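Local atomic coordinates of SAHS4 (Ramazzottius varieornatus, PDB entry 5Z4G), a protein that is of unknown function in detail but probably acts as a secreted, heat-soluble molecular shield when water is scarce, and binds zinc. Residues 20-24 with 112-117; 72-76 with 88-93. All coordinates share one frame; numbering follows the deposited sequence.

Overall arrangement
Behind the N terminus, residues 20-24 form a loop leading into strand 26-30, and contact 1 closes a long excursion of the chain by bringing this loop against the turn joining strands 104-113 and 116-123. Contact 2 falls within that excursion: the chain passes the two short helices and strand 62-66, runs through 72-76 and returns along 88-93, closing a shorter loop, the hairpin of strands 74-79 and 86-91. The two contacts nest and also touch: Trp24 packs on both Tyr74 and Met93, Glu112 on Met93 and Lys22 on Tyr74. Together they tie the N-terminal loop to two hairpins of an antiparallel barrel-like sheet, consistent with the fatty-acid-binding-protein fold.

Contact 1 (20-24 with 112-117)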
loop_
_atom_site.group_PDB
_atom_site.type_symbol
_atom_site.label_atom_id
_atom_site.label_comp_id
_atom_site.label_asym_id
_atom_site.label_seq_id
_atom_site.Cartn_x
_atom_site.Cartn_y
_atom_site.Cartn_z
ATOM N N THR A 20 16.589 -9.509 12.546
ATOM C CA THR A 20 15.310 -9.120 11.931
ATOM C C THR A 20 15.527 -8.573 10.533
ATOM O O THR A 20 16.474 -7.837 10.288
ATOM C CB THR A 20 14.539 -8.071 12.775
ATOM O OG1 THR A 20 15.396 -6.965 13.087
ATOM C CG2 THR A 20 13.998 -8.678 14.077
ATOM N N GLY A 21 14.639 -8.941 9.614
ATOM C CA GLY A 21 14.629 -8.375 8.270
ATOM C C GLY A 21 13.327 -7.646 8.037
ATOM O O GLY A 21 12.269 -8.100 8.480
ATOM N N LYS A 22 13.409 -6.509 7.349
ATOM C CA LYS A 22 12.228 -5.749 6.921
ATOM C C LYS A 22 12.378 -5.492 5.416
ATOM O O LYS A 22 12.711 -4.367 4.979
ATOM C CB LYS A 22 12.088 -4.462 7.740
ATOM C CG LYS A 22 11.853 -4.727 9.217
ATOM C CD LYS A 22 11.879 -3.474 10.073
ATOM C CE LYS A 22 12.024 -3.823 11.554
ATOM N NZ LYS A 22 11.157 -4.926 12.063
ATOM N N PRO A 23 12.157 -6.547 4.604
ATOM C CA PRO A 23 12.537 -6.468 3.180
ATOM C C PRO A 23 11.634 -5.555 2.350
ATOM O O PRO A 23 11.941 -5.277 1.196
ATOM C CB PRO A 23 12.419 -7.925 2.703
ATOM C CG PRO A 23 11.427 -8.546 3.644
ATOM C CD PRO A 23 11.623 -7.877 4.963
ATOM N N TRP A 24 10.530 -5.101 2.941
ATOM C CA TRP A 24 9.639 -4.121 2.314
ATOM C C TRP A 24 10.209 -2.696 2.342
ATOM O O TRP A 24 9.715 -1.824 1.628
ATOM C CB TRP A 24 8.240 -4.159 2.959
ATOM C CG TRP A 24 8.271 -4.234 4.438
ATOM C CD1 TRP A 24 8.283 -5.378 5.198
ATOM C CD2 TRP A 24 8.301 -3.134 5.362
ATOM N NE1 TRP A 24 8.323 -5.061 6.532
ATOM C CE2 TRP A 24 8.318 -3.692 6.668
ATOM C CE3 TRP A 24 8.286 -1.733 5.215
ATOM C CZ2 TRP A 24 8.357 -2.900 7.822
ATOM C CZ3 TRP A 24 8.308 -0.937 6.363
ATOM C CH2 TRP A 24 8.347 -1.525 7.655
ATOM N N GLU A 112 3.510 -5.692 12.046
ATOM C CA GLU A 112 4.420 -6.636 11.409
ATOM C C GLU A 112 4.114 -8.060 11.811
ATOM O O GLU A 112 3.754 -8.319 12.962
ATOM C CB GLU A 112 5.861 -6.305 11.774
ATOM C CG GLU A 112 6.307 -4.935 11.297
ATOM C CD GLU A 112 7.697 -4.591 11.767
ATOM O OE1 GLU A 112 7.838 -4.115 12.912
ATOM O OE2 GLU A 112 8.653 -4.785 10.985
ATOM N N ASP A 113 4.237 -8.974 10.852
ATOM C CA ASP A 113 4.207 -10.393 11.144
ATOM C C ASP A 113 5.473 -10.955 10.522
ATOM O O ASP A 113 5.536 -11.197 9.313
ATOM C CB ASP A 113 2.949 -11.057 10.577
ATOM C CG ASP A 113 2.866 -12.548 10.916
ATOM O OD1 ASP A 113 3.750 -13.067 11.632
ATOM O OD2 ASP A 113 1.909 -13.206 10.462
ATOM N N GLY A 114 6.494 -11.114 11.357
ATOM C CA GLY A 114 7.835 -11.420 10.868
ATOM C C GLY A 114 8.289 -10.369 9.873
ATOM O O GLY A 114 8.303 -9.172 10.174
ATOM N N GLU A 115 8.601 -10.826 8.664
ATOM C CA GLU A 115 9.082 -9.943 7.599
ATOM C C GLU A 115 7.990 -9.228 6.800
ATOM O O GLU A 115 8.299 -8.422 5.914
ATOM C CB GLU A 115 9.991 -10.728 6.654
ATOM C CG GLU A 115 11.279 -11.155 7.324
ATOM C CD GLU A 115 12.324 -11.684 6.366
ATOM O OE1 GLU A 115 12.027 -11.915 5.172
ATOM O OE2 GLU A 115 13.457 -11.876 6.824
ATOM N N GLN A 116 6.731 -9.514 7.125
ATOM C CA GLN A 116 5.585 -8.984 6.391
ATOM C C GLN A 116 5.003 -7.747 7.076
ATOM O O GLN A 116 4.724 -7.773 8.284
ATOM C CB GLN A 116 4.521 -10.077 6.269
ATOM C CG GLN A 116 3.301 -9.713 5.442
ATOM C CD GLN A 116 2.266 -10.821 5.465
ATOM O OE1 GLN A 116 1.602 -11.050 6.482
ATOM N NE2 GLN A 116 2.136 -11.532 4.348
ATOM N N LEU A 117 4.816 -6.683 6.294
ATOM C CA LEU A 117 4.140 -5.474 6.759
ATOM C C LEU A 117 2.648 -5.656 6.504
ATOM O O LEU A 117 2.252 -6.045 5.401
ATOM C CB LEU A 117 4.665 -4.243 6.002
ATOM C CG LEU A 117 3.981 -2.912 6.321
ATOM C CD1 LEU A 117 4.242 -2.464 7.751
ATOM C CD2 LEU A 117 4.440 -1.836 5.346
HETATM O O HOH W 1 13.707 -11.770 9.571
HETATM O O HOH W 2 11.282 -7.671 11.189
HETATM O O HOH W 3 8.512 -6.605 8.934
#
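Glu112 OE2 is gripped by two donors: Lys22 NZ closes a salt bridge to it at 2.7 Å, on the syn side of the carboxylate, and a water donates a second bond. Although Lys22 leaves its backbone pointing away from 112-117, the bend at its last torsion (chi4 -45°) swings the ammonium back to the acid. The water at OE2 also donates to Gly114 O and accepts from Trp24 NE1 at 2.9 Å, so one molecule ties the indole to the acid and the turn. Glu115 O lies at the indole edge, 3.1 Å from Trp24 CD1, but the angle from NE1 to this oxygen is too poor for a hydrogen bond. The indole is sandwiched, with Lys22 CB over one face and Leu117 CB over the other, 3.6 Å from the five-membered ring centroid in a CH-pi contact almost on the ring normal (4°). Glu115 CB packs on Pro23 CD at 3.7 Å, and Glu115 CG touches Gly21 O at 3.4 Å; a second water bridges Gly21 N and Glu115 OE2. The type II' turn Asp113-Gln116 places Gly114, with positive phi, at its second position, the tight link of a beta hairpin. Beyond the contact, Pro23 rests on Ala136 of strand 128-137, Leu117 pairs by backbone with Tyr134, and Trp24 meets Tyr65 of strand 62-66 edge-to-face, so the N-terminal loop touches both of these strands.

Contact 2 (72-76 with 88-93); sequences DHYHV and ETSFKM. With ZN (zinc ion), chain C.
His73, just ahead of strand 74-79, reaches along residues 90-92 of the facing segment to the zinc ion. Its CB touches Phe91 O at 3.4 Å and also Lys92 CG; CG, set between the backbone N and the carbonyl carbon (chi1 60°), directs the ring to the metal; ring atom CD2 lies 3.8 Å from Ser90 CB, and NE2 at the tip binds zinc at 2.1 Å. His75, whose side chain lies on the Ser90 face of the sheet, binds the same ion through its own NE2, while Ser90 CB covers one face of its ring and ND1 donates to a water. Two antiparallel hydrogen-bonded pairs, Tyr74 with Phe91 and Val76 with Thr89, fix the register; Tyr74 N meets Phe91 O at 2.8 Å, nearly straight (167°). On the face bearing Tyr74, Val76, Thr89 and Phe91 the contacts are largely apolar: Tyr74 CB sits over the Phe91 ring, 3.8 Å from its centroid, and Met93 CE lies over the Tyr74 ring. The extended Lys92 chain brings NZ to Asp72 OD2 at 2.8 Å in a salt bridge. With an alanine at Lys92, the Asp72 carboxylate would probably lose this charge partner and be freer to turn. Glu68, Glu71 and two waters complete the zinc site, so two carboxylates probably offset the charge of the ion while the imidazoles bind it from the hairpin.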
loop_
_atom_site.group_PDB
_atom_site.type_symbol
_atom_site.label_atom_id
_atom_site.label_comp_id
_atom_site.label_asym_id
_atom_site.label_seq_id
_atom_site.Cartn_x
_atom_site.Cartn_y
_atom_site.Cartn_z
ATOM N N ASP A 72 11.649 6.921 15.822
ATOM C CA ASP A 72 10.827 5.790 16.280
ATOM C C ASP A 72 9.638 5.533 15.342
ATOM O O ASP A 72 8.736 4.748 15.654
ATOM C CB ASP A 72 10.339 6.038 17.717
ATOM C CG ASP A 72 9.379 7.219 17.822
ATOM O OD1 ASP A 72 9.328 8.050 16.890
ATOM O OD2 ASP A 72 8.667 7.312 18.842
ATOM N N HIS A 73 9.645 6.208 14.197
ATOM C CA HIS A 73 8.585 6.063 13.206
ATOM C C HIS A 73 9.154 5.678 11.844
ATOM O O HIS A 73 10.358 5.829 11.603
ATOM C CB HIS A 73 7.750 7.345 13.096
ATOM C CG HIS A 73 8.536 8.553 12.687
ATOM N ND1 HIS A 73 8.950 9.509 13.589
ATOM C CD2 HIS A 73 8.961 8.972 11.472
ATOM C CE1 HIS A 73 9.597 10.463 12.947
ATOM N NE2 HIS A 73 9.629 10.156 11.661
ATOM N N TYR A 74 8.277 5.160 10.986
ATOM C CA TYR A 74 8.582 4.856 9.592
ATOM C C TYR A 74 7.985 5.917 8.701
ATOM O O TYR A 74 7.019 6.578 9.086
ATOM C CB TYR A 74 7.992 3.486 9.197
ATOM C CG TYR A 74 8.683 2.338 9.876
ATOM C CD1 TYR A 74 8.304 1.919 11.156
ATOM C CD2 TYR A 74 9.761 1.693 9.258
ATOM C CE1 TYR A 74 8.975 0.885 11.792
ATOM C CE2 TYR A 74 10.424 0.650 9.876
ATOM C CZ TYR A 74 10.028 0.247 11.143
ATOM O OH TYR A 74 10.681 -0.784 11.779
ATOM N N HIS A 75 8.549 6.066 7.507
ATOM C CA HIS A 75 7.987 6.940 6.485
ATOM C C HIS A 75 7.521 6.140 5.283
ATOM O O HIS A 75 8.107 5.108 4.936
ATOM C CB HIS A 75 9.032 7.931 6.012
ATOM C CG HIS A 75 9.274 9.061 6.960
ATOM N ND1 HIS A 75 8.611 10.265 6.860
ATOM C CD2 HIS A 75 10.097 9.172 8.027
ATOM C CE1 HIS A 75 9.012 11.067 7.830
ATOM N NE2 HIS A 75 9.916 10.428 8.551
ATOM N N VAL A 76 6.470 6.646 4.647
ATOM C CA VAL A 76 5.949 6.083 3.405
ATOM C C VAL A 76 5.640 7.223 2.449
ATOM O O VAL A 76 5.155 8.281 2.861
ATOM C CB VAL A 76 4.714 5.155 3.624
ATOM C CG1 VAL A 76 3.584 5.883 4.358
ATOM C CG2 VAL A 76 4.216 4.551 2.306
ATOM N N GLU A 88 2.275 11.157 1.348
ATOM C CA GLU A 88 3.519 11.153 2.118
ATOM C C GLU A 88 3.160 11.309 3.579
ATOM O O GLU A 88 2.549 12.298 3.971
ATOM C CB GLU A 88 4.477 12.258 1.637
ATOM C CG GLU A 88 5.692 12.489 2.528
ATOM C CD GLU A 88 6.978 12.725 1.761
ATOM O OE1 GLU A 88 6.934 13.283 0.641
ATOM O OE2 GLU A 88 8.046 12.353 2.294
ATOM N N THR A 89 3.519 10.309 4.372
ATOM C CA THR A 89 3.187 10.311 5.788
ATOM C C THR A 89 4.201 9.513 6.608
ATOM O O THR A 89 5.160 8.950 6.069
ATOM C CB THR A 89 1.708 9.875 6.037
ATOM O OG1 THR A 89 1.279 10.327 7.327
ATOM C CG2 THR A 89 1.502 8.362 5.926
ATOM N N SER A 90 3.987 9.507 7.919
ATOM C CA SER A 90 4.791 8.731 8.843
ATOM C C SER A 90 3.852 7.920 9.719
ATOM O O SER A 90 2.689 8.284 9.896
ATOM C CB SER A 90 5.669 9.649 9.693
ATOM O OG SER A 90 4.889 10.646 10.321
ATOM N N PHE A 91 4.354 6.806 10.237
ATOM C CA PHE A 91 3.550 5.954 11.110
ATOM C C PHE A 91 4.422 5.227 12.118
ATOM O O PHE A 91 5.620 5.027 11.902
ATOM C CB PHE A 91 2.685 4.965 10.288
ATOM C CG PHE A 91 3.478 3.971 9.462
ATOM C CD1 PHE A 91 3.857 2.727 9.991
ATOM C CD2 PHE A 91 3.836 4.268 8.143
ATOM C CE1 PHE A 91 4.579 1.811 9.220
ATOM C CE2 PHE A 91 4.570 3.363 7.382
ATOM C CZ PHE A 91 4.932 2.128 7.914
ATOM N N LYS A 92 3.800 4.830 13.216
ATOM C CA LYS A 92 4.434 3.986 14.219
ATOM C C LYS A 92 3.650 2.695 14.252
ATOM O O LYS A 92 2.417 2.720 14.201
ATOM C CB LYS A 92 4.432 4.662 15.598
ATOM C CG LYS A 92 5.206 5.973 15.618
ATOM C CD LYS A 92 5.278 6.609 16.994
ATOM C CE LYS A 92 5.945 7.966 16.880
ATOM N NZ LYS A 92 6.261 8.587 18.193
ATOM N N MET A 93 4.355 1.570 14.343
ATOM C CA MET A 93 3.689 0.265 14.424
ATOM C C MET A 93 2.685 0.208 15.565
ATOM O O MET A 93 2.979 0.601 16.697
ATOM C CB MET A 93 4.702 -0.875 14.563
ATOM C CG MET A 93 5.646 -0.998 13.387
ATOM S SD MET A 93 4.811 -1.382 11.836
ATOM C CE MET A 93 6.229 -1.272 10.746
HETATM ZN ZN ZN C . 10.811 11.228 10.236
HETATM O O HOH W 4 7.115 1.994 14.909
HETATM O O HOH W 5 7.074 10.613 4.556
HETATM O O HOH W 6 9.432 12.786 10.565
HETATM O O HOH W 7 11.900 12.769 8.888
#